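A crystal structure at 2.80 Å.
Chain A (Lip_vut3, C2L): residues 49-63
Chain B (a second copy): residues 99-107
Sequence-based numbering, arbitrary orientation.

Chain A, residues 49-63: SGLETSEILAMLNEP
Chain B (99-107) VFLEASSHC

Two copies of Lip_vut3, C2L meet here through a short helix of chain A and a loop that leads into a helix of chain B, burying 488 Å² summed over both sides. The chains run in opposite senses in register: CA of Gly A50 lies 7.5 Å from CA of His B106, and CA of Glu A55 lies 5.4 Å from CA of Phe B100.

Chain A begins as a loop. Ser A49 (phi/psi -63/138) leads into Gly A50, whose 77/15 backbone has the positive phi that glycine tolerates best. Its carbonyl O approaches His B106 CD2 at 3.3 Å, oblique to the ring. An ideal CB on this glycine would lie 3.7 Å from the same CD2, so the backbone passes close to the imidazole. Leu A51 (-85/102) points its CA-to-CB bond away from chain B.

Glu A52 (-77/171; chi1 m, chi2 t) occupies the N-cap position and points toward chain B, where its OE2 reaches His B106 CB at 3.7 Å. Its backbone N donates to Glu A55 OE1 at 2.7 Å, with an N-H...O angle of 133°, tying the start of the helix to a side chain one turn on. The helix has phi between -59 and -71 from Thr A53 on, and psi between -34 and -43 through Leu A57, relaxing to -19 at Ala A58, with i to i+4 bonds such as Ile A56 N to Glu A52 O (3.2 Å) and Ala A58 N to Ser A54 O (3.0 Å).

Ser A54, with chi1 p, supplies the hydrogen bond between the stretches: OG donates to Glu B102 OE2 at a short 2.5 Å. Glu B102 (-130/46; chi1 m, chi2 t) is itself an N-cap residue; the helix starts at Ala B103, with a wider pi-type turn at 103-107 and Cys B107 N bonded to Ala B103 O at 3.0 Å. The carbonyl O of Glu B102 accepts from both His B106 N and His B106 ND1, each at 2.5 Å, the latter at 160°; the His B106 side chain, with chi1 93° and chi2 -72°, places ND1 for this bond.

Glu A55 (m, t, chi3 -26°) starts sideways, but its end turns nearer chain B. Its CG sits 3.4 Å from Phe B100 O, and OE2 lies 3.3 Å from Glu B102 CB and over one face of the His B106 ring, 4.0 Å from ND1. The same OE2 is 3.4 Å from Glu B102 OE1, a juxtaposition of like charges rather than a bond.

Phe B100 (-71/14; chi1 p, chi2 63°) contributes the largest covered area, 119 Å². Ala A58 CB meets Phe B100 CB at 3.6 Å, an apolar contact, while Ala A58 O lies at the ring edge. Selenomethionine Met A59 (m, t, chi3 -32°) adds its CG 3.9 Å from Phe B100 CD2; its SE is 5.4 Å from the ring centroid and 20° off the normal.

A type I turn from Met A59 to Glu A62, closed by Glu A62 N to Met A59 O at 2.8 Å, precedes the last contact: the CA-to-CB bond of Glu A62 (-65/134; chi1 -145°, chi2 83°) points toward chain B, and its OE1 lies 3.7 Å from Phe B100 CE2. Pro A63 (-63/-41) lies out of reach.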

ATOM      1  N   SER A  49       6.305  -9.940  -2.912  1.00 75.41           N
ATOM      2  CA  SER A  49       6.147 -10.742  -1.706  1.00 77.71           C
ATOM      3  C   SER A  49       5.531 -12.095  -2.045  1.00 80.31           C
ATOM      4  O   SER A  49       4.608 -12.191  -2.859  1.00 83.94           O
ATOM      5  CB  SER A  49       5.281 -10.003  -0.687  1.00 79.74           C
ATOM      6  OG  SER A  49       5.908  -8.801  -0.277  1.00 78.17           O
ATOM      7  N   GLY A  50       6.054 -13.147  -1.422  1.00 78.75           N
ATOM      8  CA  GLY A  50       5.580 -14.490  -1.688  1.00 82.60           C
ATOM      9  C   GLY A  50       6.069 -15.099  -2.980  1.00 84.01           C
ATOM     10  O   GLY A  50       5.504 -16.104  -3.423  1.00 87.13           O
ATOM     11  N   LEU A  51       7.098 -14.528  -3.600  1.00 82.75           N
ATOM     12  CA  LEU A  51       7.654 -15.071  -4.837  1.00 84.52           C
ATOM     13  C   LEU A  51       8.662 -16.152  -4.470  1.00 85.55           C
ATOM     14  O   LEU A  51       9.795 -15.859  -4.081  1.00 83.96           O
ATOM     15  CB  LEU A  51       8.300 -13.967  -5.666  1.00 82.85           C
ATOM     16  CG  LEU A  51       7.987 -13.976  -7.163  1.00 84.70           C
ATOM     17  CD1 LEU A  51       6.498 -13.769  -7.391  1.00 87.42           C
ATOM     18  CD2 LEU A  51       8.797 -12.911  -7.884  1.00 82.19           C
ATOM     19  N   GLU A  52       8.252 -17.412  -4.591  1.00 88.75           N
ATOM     20  CA  GLU A  52       9.113 -18.518  -4.212  1.00 90.17           C
ATOM     21  C   GLU A  52      10.181 -18.759  -5.279  1.00 87.02           C
ATOM     22  O   GLU A  52      10.158 -18.181  -6.369  1.00 88.09           O
ATOM     23  CB  GLU A  52       8.284 -19.778  -3.965  1.00 98.17           C
ATOM     24  CG  GLU A  52       7.265 -19.613  -2.846  1.00105.61           C
ATOM     25  CD  GLU A  52       6.651 -20.927  -2.405  1.00117.89           C
ATOM     26  OE1 GLU A  52       7.168 -21.992  -2.802  1.00122.46           O
ATOM     27  OE2 GLU A  52       5.649 -20.893  -1.658  1.00123.17           O
ATOM     28  N   THR A  53      11.133 -19.633  -4.943  1.00 83.54           N
ATOM     29  CA  THR A  53      12.321 -19.799  -5.775  1.00 80.88           C
ATOM     30  C   THR A  53      11.991 -20.386  -7.141  1.00 82.02           C
ATOM     31  O   THR A  53      12.644 -20.041  -8.133  1.00 82.43           O
ATOM     32  CB  THR A  53      13.347 -20.674  -5.055  1.00 81.05           C
ATOM     33  OG1 THR A  53      12.757 -21.939  -4.729  1.00 85.29           O
ATOM     34  CG2 THR A  53      13.825 -19.994  -3.776  1.00 77.95           C
ATOM     35  N   SER A  54      10.992 -21.267  -7.221  1.00 82.71           N
ATOM     36  CA  SER A  54      10.636 -21.849  -8.512  1.00 84.10           C
ATOM     37  C   SER A  54      10.127 -20.783  -9.473  1.00 82.79           C
ATOM     38  O   SER A  54      10.444 -20.810 -10.668  1.00 84.15           O
ATOM     39  CB  SER A  54       9.591 -22.950  -8.326  1.00 88.54           C
ATOM     40  OG  SER A  54       8.380 -22.425  -7.814  1.00 89.22           O
ATOM     41  N   GLU A  55       9.339 -19.831  -8.968  1.00 80.94           N
ATOM     42  CA  GLU A  55       8.845 -18.754  -9.818  1.00 81.19           C
ATOM     43  C   GLU A  55       9.985 -17.867 -10.298  1.00 78.95           C
ATOM     44  O   GLU A  55      10.029 -17.482 -11.471  1.00 80.57           O
ATOM     45  CB  GLU A  55       7.807 -17.927  -9.063  1.00 80.88           C
ATOM     46  CG  GLU A  55       6.575 -18.711  -8.653  1.00 84.32           C
ATOM     47  CD  GLU A  55       5.853 -18.079  -7.483  1.00 82.06           C
ATOM     48  OE1 GLU A  55       6.515 -17.371  -6.697  1.00 78.16           O
ATOM     49  OE2 GLU A  55       4.630 -18.285  -7.348  1.00 85.02           O
ATOM     50  N   ILE A  56      10.921 -17.538  -9.402  1.00 74.03           N
ATOM     51  CA  ILE A  56      12.065 -16.710  -9.774  1.00 72.22           C
ATOM     52  C   ILE A  56      12.858 -17.370 -10.895  1.00 72.80           C
ATOM     53  O   ILE A  56      13.376 -16.694 -11.794  1.00 73.35           O
ATOM     54  CB  ILE A  56      12.942 -16.434  -8.539  1.00 69.00           C
ATOM     55  CG1 ILE A  56      12.122 -15.740  -7.449  1.00 68.74           C
ATOM     56  CG2 ILE A  56      14.153 -15.593  -8.912  1.00 67.70           C
ATOM     57  CD1 ILE A  56      12.892 -15.481  -6.173  1.00 64.92           C
ATOM     58  N   LEU A  57      12.959 -18.700 -10.866  1.00 74.43           N
ATOM     59  CA  LEU A  57      13.615 -19.415 -11.956  1.00 75.74           C
ATOM     60  C   LEU A  57      12.796 -19.331 -13.239  1.00 79.43           C
ATOM     61  O   LEU A  57      13.356 -19.187 -14.332  1.00 80.77           O
ATOM     62  CB  LEU A  57      13.849 -20.871 -11.554  1.00 76.47           C
ATOM     63  CG  LEU A  57      14.274 -21.854 -12.647  1.00 79.82           C
ATOM     64  CD1 LEU A  57      15.544 -21.388 -13.339  1.00 78.91           C
ATOM     65  CD2 LEU A  57      14.460 -23.245 -12.062  1.00 80.85           C
ATOM     66  N   ALA A  58      11.469 -19.411 -13.126  1.00 81.92           N
ATOM     67  CA  ALA A  58      10.615 -19.321 -14.304  1.00 86.35           C
ATOM     68  C   ALA A  58      10.576 -17.916 -14.889  1.00 85.26           C
ATOM     69  O   ALA A  58      10.192 -17.754 -16.052  1.00 89.57           O
ATOM     70  CB  ALA A  58       9.199 -19.785 -13.963  1.00 88.81           C
HETATM   71  N   MSE A  59      10.960 -16.903 -14.117  1.00 80.71           N
HETATM   72  CA  MSE A  59      10.991 -15.533 -14.616  1.00 80.45           C
HETATM   73  C   MSE A  59      12.089 -15.345 -15.651  1.00 83.35           C
HETATM   74  O   MSE A  59      11.955 -14.541 -16.571  1.00 84.70           O
HETATM   75  CB  MSE A  59      11.208 -14.539 -13.476  1.00 76.07           C
HETATM   76  CG  MSE A  59      10.146 -14.542 -12.403  1.00 75.77           C
HETATM   77 SE   MSE A  59      10.538 -13.169 -11.085  0.55 72.61          SE
HETATM   78  CE  MSE A  59      12.486 -13.212 -11.177  1.00 70.61           C
ATOM     79  N   LEU A  60      13.183 -16.093 -15.487  1.00 84.28           N
ATOM     80  CA  LEU A  60      14.350 -15.913 -16.342  1.00 88.74           C
ATOM     81  C   LEU A  60      14.069 -16.233 -17.805  1.00 97.83           C
ATOM     82  O   LEU A  60      14.890 -15.889 -18.661  1.00100.24           O
ATOM     83  CB  LEU A  60      15.508 -16.771 -15.830  1.00 86.61           C
ATOM     84  CG  LEU A  60      16.004 -16.428 -14.424  1.00 80.69           C
ATOM     85  CD1 LEU A  60      17.311 -17.145 -14.123  1.00 79.18           C
ATOM     86  CD2 LEU A  60      16.161 -14.923 -14.255  1.00 77.89           C
ATOM     87  N   ASN A  61      12.944 -16.877 -18.114  1.00103.67           N
ATOM     88  CA  ASN A  61      12.552 -17.087 -19.500  1.00110.19           C
ATOM     89  C   ASN A  61      11.707 -15.948 -20.050  1.00110.00           C
ATOM     90  O   ASN A  61      11.447 -15.919 -21.259  1.00114.70           O
ATOM     91  CB  ASN A  61      11.789 -18.409 -19.645  1.00116.18           C
ATOM     92  CG  ASN A  61      12.224 -19.198 -20.867  1.00125.46           C
ATOM     93  OD1 ASN A  61      13.367 -19.090 -21.313  1.00126.50           O
ATOM     94  ND2 ASN A  61      11.313 -19.994 -21.416  1.00133.47           N
ATOM     95  N   GLU A  62      11.275 -15.019 -19.201  1.00105.66           N
ATOM     96  CA  GLU A  62      10.532 -13.862 -19.674  1.00106.41           C
ATOM     97  C   GLU A  62      11.430 -13.014 -20.567  1.00104.72           C
ATOM     98  O   GLU A  62      12.588 -12.757 -20.205  1.00103.07           O
ATOM     99  CB  GLU A  62      10.025 -13.030 -18.496  1.00104.05           C
ATOM    100  CG  GLU A  62       8.672 -12.379 -18.719  1.00107.27           C
ATOM    101  CD  GLU A  62       7.524 -13.324 -18.434  1.00109.45           C
ATOM    102  OE1 GLU A  62       7.739 -14.320 -17.711  1.00107.99           O
ATOM    103  OE2 GLU A  62       6.406 -13.075 -18.932  1.00113.13           O
ATOM    104  N   PRO A  63      10.951 -12.564 -21.730  1.00105.15           N
ATOM    105  CA  PRO A  63      11.841 -11.824 -22.639  1.00104.42           C
ATOM    106  C   PRO A  63      12.356 -10.521 -22.054  1.00 99.61           C
ATOM    107  O   PRO A  63      13.536 -10.196 -22.227  1.00 98.35           O
ATOM    108  CB  PRO A  63      10.960 -11.596 -23.877  1.00108.83           C
ATOM    109  CG  PRO A  63       9.557 -11.693 -23.373  1.00109.17           C
ATOM    110  CD  PRO A  63       9.589 -12.707 -22.271  1.00107.03           C
TER
ATOM    111  N   VAL B  99       2.452 -19.879 -17.373  1.00104.86           N
ATOM    112  CA  VAL B  99       3.030 -18.669 -16.807  1.00104.73           C
ATOM    113  C   VAL B  99       3.587 -19.018 -15.432  1.00107.34           C
ATOM    114  O   VAL B  99       3.235 -20.040 -14.839  1.00108.58           O
ATOM    115  CB  VAL B  99       1.992 -17.525 -16.727  1.00101.30           C
ATOM    116  CG1 VAL B  99       0.977 -17.788 -15.622  1.00 99.45           C
ATOM    117  CG2 VAL B  99       2.677 -16.178 -16.555  1.00 99.74           C
ATOM    118  N   PHE B 100       4.484 -18.160 -14.920  1.00110.16           N
ATOM    119  CA  PHE B 100       5.064 -18.524 -13.621  1.00114.57           C
ATOM    120  C   PHE B 100       4.081 -18.406 -12.464  1.00118.21           C
ATOM    121  O   PHE B 100       4.551 -18.423 -11.322  1.00118.40           O
ATOM    122  CB  PHE B 100       6.319 -17.696 -13.307  1.00113.05           C
ATOM    123  CG  PHE B 100       6.109 -16.202 -13.323  1.00107.73           C
ATOM    124  CD1 PHE B 100       5.240 -15.583 -12.435  1.00103.79           C
ATOM    125  CD2 PHE B 100       6.827 -15.410 -14.202  1.00107.21           C
ATOM    126  CE1 PHE B 100       5.065 -14.217 -12.449  1.00100.92           C
ATOM    127  CE2 PHE B 100       6.659 -14.041 -14.217  1.00104.36           C
ATOM    128  CZ  PHE B 100       5.778 -13.443 -13.341  1.00101.20           C
ATOM    129  N   LEU B 101       2.777 -18.277 -12.686  1.00122.29           N
ATOM    130  CA  LEU B 101       1.837 -18.212 -11.576  1.00126.69           C
ATOM    131  C   LEU B 101       1.849 -19.514 -10.786  1.00137.61           C
ATOM    132  O   LEU B 101       1.854 -20.609 -11.355  1.00138.84           O
ATOM    133  CB  LEU B 101       0.424 -17.922 -12.089  1.00123.62           C
ATOM    134  CG  LEU B 101      -0.727 -18.869 -11.733  1.00123.34           C
ATOM    135  CD1 LEU B 101      -2.010 -18.094 -11.459  1.00120.70           C
ATOM    136  CD2 LEU B 101      -0.950 -19.891 -12.842  1.00125.19           C
ATOM    137  N   GLU B 102       1.869 -19.394  -9.466  1.00147.36           N
ATOM    138  CA  GLU B 102       1.629 -20.543  -8.601  1.00149.83           C
ATOM    139  C   GLU B 102       0.578 -20.192  -7.563  1.00147.32           C
ATOM    140  O   GLU B 102       0.736 -20.474  -6.372  1.00153.47           O
ATOM    141  CB  GLU B 102       2.916 -21.028  -7.937  1.00154.29           C
ATOM    142  CG  GLU B 102       3.926 -21.599  -8.924  1.00157.58           C
ATOM    143  CD  GLU B 102       5.270 -21.894  -8.286  1.00162.88           C
ATOM    144  OE1 GLU B 102       5.463 -21.526  -7.109  1.00163.53           O
ATOM    145  OE2 GLU B 102       6.132 -22.488  -8.968  1.00166.63           O
ATOM    146  N   ALA B 103      -0.512 -19.560  -8.009  1.00141.49           N
ATOM    147  CA  ALA B 103      -1.566 -19.149  -7.088  1.00137.45           C
ATOM    148  C   ALA B 103      -2.111 -20.340  -6.311  1.00137.95           C
ATOM    149  O   ALA B 103      -2.203 -20.301  -5.082  1.00139.85           O
ATOM    150  CB  ALA B 103      -2.684 -18.438  -7.850  1.00134.34           C
ATOM    151  N   SER B 104      -2.458 -21.424  -7.006  1.00136.52           N
ATOM    152  CA  SER B 104      -2.917 -22.607  -6.287  1.00136.12           C
ATOM    153  C   SER B 104      -1.808 -23.182  -5.415  1.00134.50           C
ATOM    154  O   SER B 104      -2.062 -23.633  -4.292  1.00134.38           O
ATOM    155  CB  SER B 104      -3.434 -23.663  -7.263  1.00139.16           C
ATOM    156  OG  SER B 104      -3.924 -24.794  -6.558  1.00142.62           O
ATOM    157  N   SER B 105      -0.567 -23.147  -5.903  1.00134.45           N
ATOM    158  CA  SER B 105       0.532 -23.811  -5.207  1.00139.28           C
ATOM    159  C   SER B 105       1.038 -22.994  -4.023  1.00139.43           C
ATOM    160  O   SER B 105       1.224 -23.534  -2.927  1.00145.73           O
ATOM    161  CB  SER B 105       1.674 -24.096  -6.185  1.00143.65           C
ATOM    162  OG  SER B 105       2.722 -24.807  -5.549  1.00149.59           O
ATOM    163  N   HIS B 106       1.265 -21.696  -4.220  1.00114.35           N
ATOM    164  CA  HIS B 106       1.909 -20.880  -3.196  1.00112.78           C
ATOM    165  C   HIS B 106       0.929 -20.144  -2.293  1.00107.69           C
ATOM    166  O   HIS B 106       1.261 -19.875  -1.134  1.00108.12           O
ATOM    167  CB  HIS B 106       2.868 -19.874  -3.847  1.00116.27           C
ATOM    168  CG  HIS B 106       2.255 -18.537  -4.126  1.00118.93           C
ATOM    169  ND1 HIS B 106       1.323 -18.336  -5.120  1.00120.07           N
ATOM    170  CD2 HIS B 106       2.452 -17.330  -3.543  1.00120.07           C
ATOM    171  CE1 HIS B 106       0.965 -17.063  -5.133  1.00119.98           C
ATOM    172  NE2 HIS B 106       1.634 -16.431  -4.188  1.00119.43           N
ATOM    173  N   CYS B 107      -0.271 -19.819  -2.776  1.00102.79           N
ATOM    174  CA  CYS B 107      -1.256 -19.158  -1.926  1.00 98.26           C
ATOM    175  C   CYS B 107      -1.914 -20.141  -0.963  1.00 94.75           C
ATOM    176  O   CYS B 107      -2.115 -19.822   0.214  1.00 94.33           O
ATOM    177  CB  CYS B 107      -2.317 -18.472  -2.790  1.00 98.52           C
ATOM    178  SG  CYS B 107      -2.351 -16.674  -2.723  1.00 98.94           S
TER